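Local coordinates for deseasin MCP-01 (Pseudoalteromonas sp., PDB 3VV3), which degrades collagen as a bacterial serine protease of the subtilisin family, its catalytic domain carrying bound calcium ions, at residues A27-P32 / T317-N322; L298-G303 / T313-R318; A280-S285 / Q323-A328. One frame throughout, in Å; residues are numbered along the deposited sequence.

Contact 1 (A27-P32 / T317-N322); sequences ADIDAP and TRLNVN. With CA (calcium ion), chain D; CA (calcium ion), chain E.
Asp30 and Asn320 meet side chain to side chain: Asn320 ND2 donates to Asp30 OD2 at 2.9 Å, reaching the oxygen from above the carboxylate plane, with the amide and carboxylate planes turned 73° apart. The same OD2 accepts from a water that also takes a bond from Asn322 ND2. Asp30 holds one calcium ion with both carboxylate oxygens, and its OD1 also binds the second, 2.5 Å away, so that this oxygen bridges the two ions; Asp28 grips the second with both of its carboxylate oxygens. Beside this polar side, Val321 N donates to Ile29 O (2.9 Å), and Ile29 CD1 rests on Val321 CG1 at 3.8 Å. Ile29 CG2 lies against Leu319 O and CD2. Over one face of the Arg318 guanidinium sits Asp28 O, 2.9 Å above the plane; the group itself is fixed by NH1 donating to Leu319 O and by salt bridges to Asp232 and to Asp304, which Asn320 ND2 also bonds.

In the next shell, Asp28 OD1 accepts from Asp30 N, and Asp28 OD2 from Asn17 N. Asn320 OD1 accepts from Gln323 N, capping helix 321-327. An Asx turn, Asp28 to Asp30, thus shapes a two-calcium site that Asp26 helps complete.

Contact 2 (L298-G303 / T313-R318); sequences LLMSSG and TVAGTR
Met300 meets Val314, Ala315 and Thr317 with different parts of itself. Its CB lies 3.8 Å from Ala315 CB, a methyl-to-methylene contact close to the helix backbone. From CG the chain runs on through SD to a bend at chi3 (67°), which places CE. That terminal methyl arrives obliquely at Val314, 3.7 Å from CG1 and 3.9 Å from CB, so the hydrophobic contact is made at the two ends of the side chain, CB and CE.

The backbone carbonyl of the same residue provides the polar link. Thr317 OG1 donates to Met300 O at 2.7 Å, in the carbonyl plane and on a lone pair, with a C=O...donor angle of 140°. Thr317 has OG1 between its backbone N and carbonyl carbon (chi1 58°), where it faces the end of the helix. Its CG2 methyl turns to Gly303, 3.6 Å from Gly303 O. Packing here is close enough that Gly303 CA comes within 3.2 Å of Arg318 O.

Each segment also braces itself. Ser302 OG and Ser302 N both donate to Leu298 O, from opposite faces of its plane. In the facing loop Thr313 OG1 accepts from Gly316 N, an ST motif that holds the turn leading into strand 317-318.

The contact therefore joins the C-terminal end of helix 292-301 to the returning arm of a short hairpin, in which strand 317-318 pairs antiparallel with strand 304-305. Thr317 also bonds through its backbone to Gly248 of strand 247-250, an outermost strand of the large parallel sheet, while Met300 packs on Leu223 of strand 222-228.

Contact 3 (A280-S285 / Q323-A328); sequences AALVLS and QALIDA
Val283 is the main bump on helix 269-284, and its two methyls divide the opposing surface between them. CG2 fits between Ala324 CB, at 3.8 Å, and Leu325 CD1, at 3.9 Å, whereas CG1 reaches Ala328 CB at 4.0 Å. CG1 is anti to the backbone N (chi1 168°), which turns it to Ala328, while CG2 faces Ala324 and Leu325; together these three residues rim a shallow hollow. The two small alanines form its low ground, four residues apart and so about one turn of helix from each other.

Leu325 contributes the matching projection from the other helix. Its forked end passes obliquely to Val283 and crosses Leu282 at about a right angle; CD2 lies 3.8 Å from Leu282 CD2, and Leu325 CD1 and CD2 each lie 4.0 Å from Leu282 CG. No hydrogen bond spans the interface, and all five residues that touch are buried.

Around this pair, Leu295 and Leu290 press on Val283, and Leu298 on Ala324. Helix segments 280-284 and 323-327 run in the same general direction, with a closest axis approach of 9.4 Å and a crossing angle of -30°. This is apolar helix-helix packing within the alpha/beta subtilisin fold, joining helix 269-284 to the C-terminal helix 321-327.

Overall arrangement
From the N terminus, the calcium-bound 27-32 segment is the first to be used, and contact 1 brings it back to 317-322 across 284 residues that include the whole large parallel sheet. Helix 269-284 then enters contact 3, whose partner 323-328 lies beyond the end of contact 1, so the two loops cross. Contact 2 closes only a short excursion, through strand 304-305, and is nested inside the loop of contact 3. Contacts 1 and 2 share Thr317 and Arg318; contacts 1 and 3 share helix 321-327, where Val321 CG2 touches Leu282 CD2. Ser302 packs on helix 321-327, linking contacts 2 and 3.

Contact 1 (A27-P32 / T317-N322)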
# COMPACT_ATOMS: atom_id res chain seq x y z
N ALA A 27 -24.11 -5.99 1.59
CA ALA A 27 -23.05 -5.20 2.19
C ALA A 27 -22.40 -4.42 1.06
O ALA A 27 -21.39 -4.84 0.50
CB ALA A 27 -22.03 -6.09 2.89
N ASP A 28 -23.01 -3.30 0.70
CA ASP A 28 -22.60 -2.53 -0.46
C ASP A 28 -23.24 -1.15 -0.39
O ASP A 28 -23.99 -0.86 0.54
CB ASP A 28 -22.96 -3.25 -1.78
CG ASP A 28 -24.46 -3.48 -1.94
OD1 ASP A 28 -25.23 -2.53 -1.69
OD2 ASP A 28 -24.85 -4.60 -2.33
N ILE A 29 -22.94 -0.30 -1.36
CA ILE A 29 -23.43 1.07 -1.32
C ILE A 29 -24.71 1.27 -2.14
O ILE A 29 -25.17 2.39 -2.31
CB ILE A 29 -22.33 2.10 -1.76
CG1 ILE A 29 -22.06 2.01 -3.27
CG2 ILE A 29 -21.07 1.88 -0.95
CD1 ILE A 29 -21.13 3.11 -3.79
N ASP A 30 -25.27 0.17 -2.64
CA ASP A 30 -26.51 0.23 -3.43
C ASP A 30 -26.35 1.10 -4.67
O ASP A 30 -27.22 1.93 -4.97
CB ASP A 30 -27.69 0.74 -2.58
CG ASP A 30 -28.29 -0.34 -1.67
OD1 ASP A 30 -28.06 -1.54 -1.92
OD2 ASP A 30 -29.00 0.02 -0.72
N ALA A 31 -25.26 0.91 -5.41
CA ALA A 31 -24.99 1.73 -6.60
C ALA A 31 -26.00 1.51 -7.74
O ALA A 31 -26.45 2.48 -8.34
CB ALA A 31 -23.56 1.50 -7.10
N PRO A 32 -26.35 0.25 -8.05
CA PRO A 32 -27.30 0.07 -9.16
C PRO A 32 -28.64 0.73 -8.88
O PRO A 32 -29.27 1.27 -9.80
CB PRO A 32 -27.46 -1.45 -9.24
CG PRO A 32 -26.16 -2.00 -8.65
CD PRO A 32 -25.85 -1.04 -7.53
N THR A 317 -22.15 4.98 10.34
CA THR A 317 -22.79 4.48 9.14
C THR A 317 -21.78 4.08 8.06
O THR A 317 -20.65 4.56 8.04
CB THR A 317 -23.72 5.52 8.52
OG1 THR A 317 -22.96 6.70 8.24
CG2 THR A 317 -24.86 5.87 9.49
N ARG A 318 -22.23 3.21 7.17
CA ARG A 318 -21.48 2.82 5.99
C ARG A 318 -22.18 3.42 4.78
O ARG A 318 -23.40 3.35 4.67
CB ARG A 318 -21.44 1.29 5.88
CG ARG A 318 -20.53 0.76 4.77
CD ARG A 318 -21.30 0.44 3.49
NE ARG A 318 -22.26 -0.65 3.72
CZ ARG A 318 -23.57 -0.54 3.57
NH1 ARG A 318 -24.11 0.60 3.15
NH2 ARG A 318 -24.35 -1.59 3.82
N LEU A 319 -21.39 4.02 3.89
CA LEU A 319 -21.91 4.72 2.71
C LEU A 319 -23.05 4.01 1.99
O LEU A 319 -22.97 2.81 1.70
CB LEU A 319 -20.77 4.96 1.71
CG LEU A 319 -21.10 5.67 0.40
CD1 LEU A 319 -21.52 7.11 0.63
CD2 LEU A 319 -19.90 5.58 -0.54
N ASN A 320 -24.10 4.75 1.69
CA ASN A 320 -25.15 4.24 0.81
C ASN A 320 -25.54 5.33 -0.17
O ASN A 320 -26.21 6.29 0.19
CB ASN A 320 -26.37 3.79 1.61
CG ASN A 320 -27.38 3.06 0.74
OD1 ASN A 320 -27.79 3.58 -0.30
ND2 ASN A 320 -27.75 1.85 1.14
N VAL A 321 -25.10 5.18 -1.41
CA VAL A 321 -25.24 6.27 -2.37
C VAL A 321 -26.66 6.36 -2.90
O VAL A 321 -27.12 7.44 -3.28
CB VAL A 321 -24.19 6.21 -3.51
CG1 VAL A 321 -24.40 4.99 -4.41
CG2 VAL A 321 -24.22 7.53 -4.33
N ASN A 322 -27.38 5.23 -2.90
CA ASN A 322 -28.79 5.28 -3.26
C ASN A 322 -29.54 6.18 -2.30
O ASN A 322 -30.26 7.10 -2.71
CB ASN A 322 -29.41 3.88 -3.29
CG ASN A 322 -30.87 3.91 -3.74
OD1 ASN A 322 -31.20 4.51 -4.77
ND2 ASN A 322 -31.74 3.30 -2.95
CA CA D . -27.32 -3.91 -2.47
CA CA E . -29.29 -2.20 0.31
O HOH W 1 -30.98 1.86 -0.66
O HOH W 2 -29.44 -4.17 -3.40
O HOH W 3 -27.14 -6.17 -2.97
O HOH W 4 -26.86 -2.92 -4.80
O HOH W 5 -30.85 -2.90 -1.16
O HOH W 6 -31.53 -1.79 1.30

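Contact 2 (L298-G303 / T313-R318)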
# COMPACT_ATOMS: atom_id res chain seq x y z
N LEU A 298 -25.09 14.87 4.73
CA LEU A 298 -25.99 14.00 3.99
C LEU A 298 -25.34 12.64 3.72
O LEU A 298 -25.98 11.59 3.87
CB LEU A 298 -26.40 14.66 2.67
CG LEU A 298 -27.33 13.85 1.78
CD1 LEU A 298 -28.37 14.78 1.15
CD2 LEU A 298 -26.55 13.13 0.71
N LEU A 299 -24.08 12.65 3.31
CA LEU A 299 -23.36 11.40 3.09
C LEU A 299 -23.30 10.58 4.37
O LEU A 299 -23.48 9.35 4.35
CB LEU A 299 -21.95 11.69 2.53
CG LEU A 299 -21.97 12.24 1.10
CD1 LEU A 299 -20.63 12.90 0.74
CD2 LEU A 299 -22.33 11.13 0.11
N MET A 300 -23.05 11.25 5.49
CA MET A 300 -23.00 10.59 6.79
C MET A 300 -24.36 10.05 7.22
O MET A 300 -24.49 8.88 7.60
CB MET A 300 -22.45 11.55 7.84
CG MET A 300 -20.96 11.87 7.63
SD MET A 300 -20.35 13.24 8.62
CE MET A 300 -20.47 12.59 10.29
N SER A 301 -25.39 10.88 7.14
CA SER A 301 -26.68 10.52 7.71
C SER A 301 -27.43 9.52 6.84
O SER A 301 -28.24 8.75 7.35
CB SER A 301 -27.54 11.77 7.96
OG SER A 301 -27.87 12.41 6.74
N SER A 302 -27.17 9.53 5.54
CA SER A 302 -27.89 8.64 4.62
C SER A 302 -27.32 7.23 4.57
O SER A 302 -27.92 6.34 3.96
CB SER A 302 -27.93 9.22 3.20
OG SER A 302 -26.64 9.22 2.61
N GLY A 303 -26.16 7.02 5.20
CA GLY A 303 -25.53 5.71 5.19
C GLY A 303 -26.32 4.70 6.00
O GLY A 303 -27.16 5.08 6.80
N THR A 313 -16.94 5.89 15.00
CA THR A 313 -16.99 6.97 14.02
C THR A 313 -18.09 7.92 14.46
O THR A 313 -18.91 7.55 15.31
CB THR A 313 -17.34 6.47 12.60
OG1 THR A 313 -18.58 5.74 12.62
CG2 THR A 313 -16.23 5.57 12.04
N VAL A 314 -18.14 9.12 13.90
CA VAL A 314 -19.19 10.06 14.32
C VAL A 314 -20.57 9.50 13.96
O VAL A 314 -21.45 9.41 14.82
CB VAL A 314 -19.01 11.47 13.69
CG1 VAL A 314 -20.22 12.36 14.01
CG2 VAL A 314 -17.73 12.12 14.18
N ALA A 315 -20.75 9.11 12.70
CA ALA A 315 -22.07 8.73 12.20
C ALA A 315 -22.41 7.27 12.43
O ALA A 315 -23.59 6.92 12.49
CB ALA A 315 -22.20 9.08 10.71
N GLY A 316 -21.40 6.42 12.55
CA GLY A 316 -21.62 5.00 12.71
C GLY A 316 -22.31 4.37 11.51
O GLY A 316 -22.99 3.35 11.63
N THR A 317 -22.15 4.98 10.34
CA THR A 317 -22.79 4.48 9.14
C THR A 317 -21.78 4.08 8.06
O THR A 317 -20.65 4.56 8.04
CB THR A 317 -23.72 5.52 8.52
OG1 THR A 317 -22.96 6.70 8.24
CG2 THR A 317 -24.86 5.87 9.49
N ARG A 318 -22.23 3.21 7.17
CA ARG A 318 -21.48 2.82 5.99
C ARG A 318 -22.18 3.42 4.78
O ARG A 318 -23.40 3.35 4.67
CB ARG A 318 -21.44 1.29 5.88
CG ARG A 318 -20.53 0.76 4.77
CD ARG A 318 -21.30 0.44 3.49
NE ARG A 318 -22.26 -0.65 3.72
CZ ARG A 318 -23.57 -0.54 3.57
NH1 ARG A 318 -24.11 0.60 3.15
NH2 ARG A 318 -24.35 -1.59 3.82

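Contact 3 (A280-S285 / Q323-A328)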
# COMPACT_ATOMS: atom_id res chain seq x y z
N ALA A 280 -20.13 11.65 -3.44
CA ALA A 280 -20.33 13.09 -3.32
C ALA A 280 -20.58 13.69 -4.70
O ALA A 280 -21.49 14.50 -4.88
CB ALA A 280 -19.13 13.76 -2.65
N ALA A 281 -19.76 13.29 -5.67
CA ALA A 281 -19.92 13.79 -7.04
C ALA A 281 -21.28 13.38 -7.62
O ALA A 281 -21.93 14.17 -8.31
CB ALA A 281 -18.79 13.30 -7.93
N LEU A 282 -21.71 12.15 -7.34
CA LEU A 282 -23.01 11.68 -7.82
C LEU A 282 -24.16 12.50 -7.23
O LEU A 282 -25.10 12.88 -7.93
CB LEU A 282 -23.20 10.18 -7.54
CG LEU A 282 -24.34 9.53 -8.34
CD1 LEU A 282 -24.10 9.72 -9.84
CD2 LEU A 282 -24.46 8.05 -8.02
N VAL A 283 -24.07 12.78 -5.93
CA VAL A 283 -25.05 13.63 -5.26
C VAL A 283 -25.12 15.01 -5.93
O VAL A 283 -26.20 15.54 -6.16
CB VAL A 283 -24.72 13.80 -3.76
CG1 VAL A 283 -25.57 14.91 -3.15
CG2 VAL A 283 -24.93 12.47 -3.00
N LEU A 284 -23.96 15.57 -6.26
CA LEU A 284 -23.91 16.91 -6.84
C LEU A 284 -24.43 16.91 -8.28
O LEU A 284 -24.65 17.97 -8.87
CB LEU A 284 -22.50 17.47 -6.78
CG LEU A 284 -22.01 17.87 -5.38
CD1 LEU A 284 -20.50 18.16 -5.41
CD2 LEU A 284 -22.77 19.09 -4.89
N SER A 285 -24.62 15.73 -8.86
CA SER A 285 -25.24 15.66 -10.19
C SER A 285 -26.76 15.73 -10.07
O SER A 285 -27.46 15.96 -11.05
CB SER A 285 -24.82 14.39 -10.95
OG SER A 285 -25.52 13.25 -10.47
N GLN A 323 -29.39 5.92 -1.00
CA GLN A 323 -30.08 6.74 -0.01
C GLN A 323 -29.61 8.19 -0.04
O GLN A 323 -30.38 9.11 0.23
CB GLN A 323 -29.93 6.16 1.40
CG GLN A 323 -30.92 6.76 2.41
CD GLN A 323 -32.37 6.40 2.09
OE1 GLN A 323 -32.70 5.24 1.86
NE2 GLN A 323 -33.25 7.41 2.07
N ALA A 324 -28.34 8.40 -0.38
CA ALA A 324 -27.82 9.75 -0.47
C ALA A 324 -28.56 10.53 -1.56
O ALA A 324 -28.95 11.68 -1.35
CB ALA A 324 -26.32 9.73 -0.76
N LEU A 325 -28.73 9.90 -2.72
CA LEU A 325 -29.43 10.53 -3.84
C LEU A 325 -30.89 10.79 -3.49
O LEU A 325 -31.44 11.84 -3.81
CB LEU A 325 -29.36 9.67 -5.10
CG LEU A 325 -28.16 9.87 -6.04
CD1 LEU A 325 -26.85 9.95 -5.29
CD2 LEU A 325 -28.12 8.81 -7.12
N ILE A 326 -31.52 9.81 -2.85
CA ILE A 326 -32.90 9.98 -2.41
C ILE A 326 -33.03 11.15 -1.43
O ILE A 326 -33.89 12.02 -1.57
CB ILE A 326 -33.43 8.70 -1.73
CG1 ILE A 326 -33.50 7.56 -2.75
CG2 ILE A 326 -34.77 8.94 -1.07
CD1 ILE A 326 -33.87 6.22 -2.13
N ASP A 327 -32.15 11.18 -0.43
CA ASP A 327 -32.19 12.23 0.57
C ASP A 327 -31.83 13.61 0.01
O ASP A 327 -32.17 14.63 0.60
CB ASP A 327 -31.29 11.89 1.76
CG ASP A 327 -31.81 10.71 2.57
OD1 ASP A 327 -32.92 10.21 2.28
OD2 ASP A 327 -31.11 10.30 3.52
N ALA A 328 -31.16 13.63 -1.14
CA ALA A 328 -30.71 14.88 -1.76
C ALA A 328 -31.81 15.59 -2.55
O ALA A 328 -31.59 16.69 -3.07
CB ALA A 328 -29.51 14.63 -2.64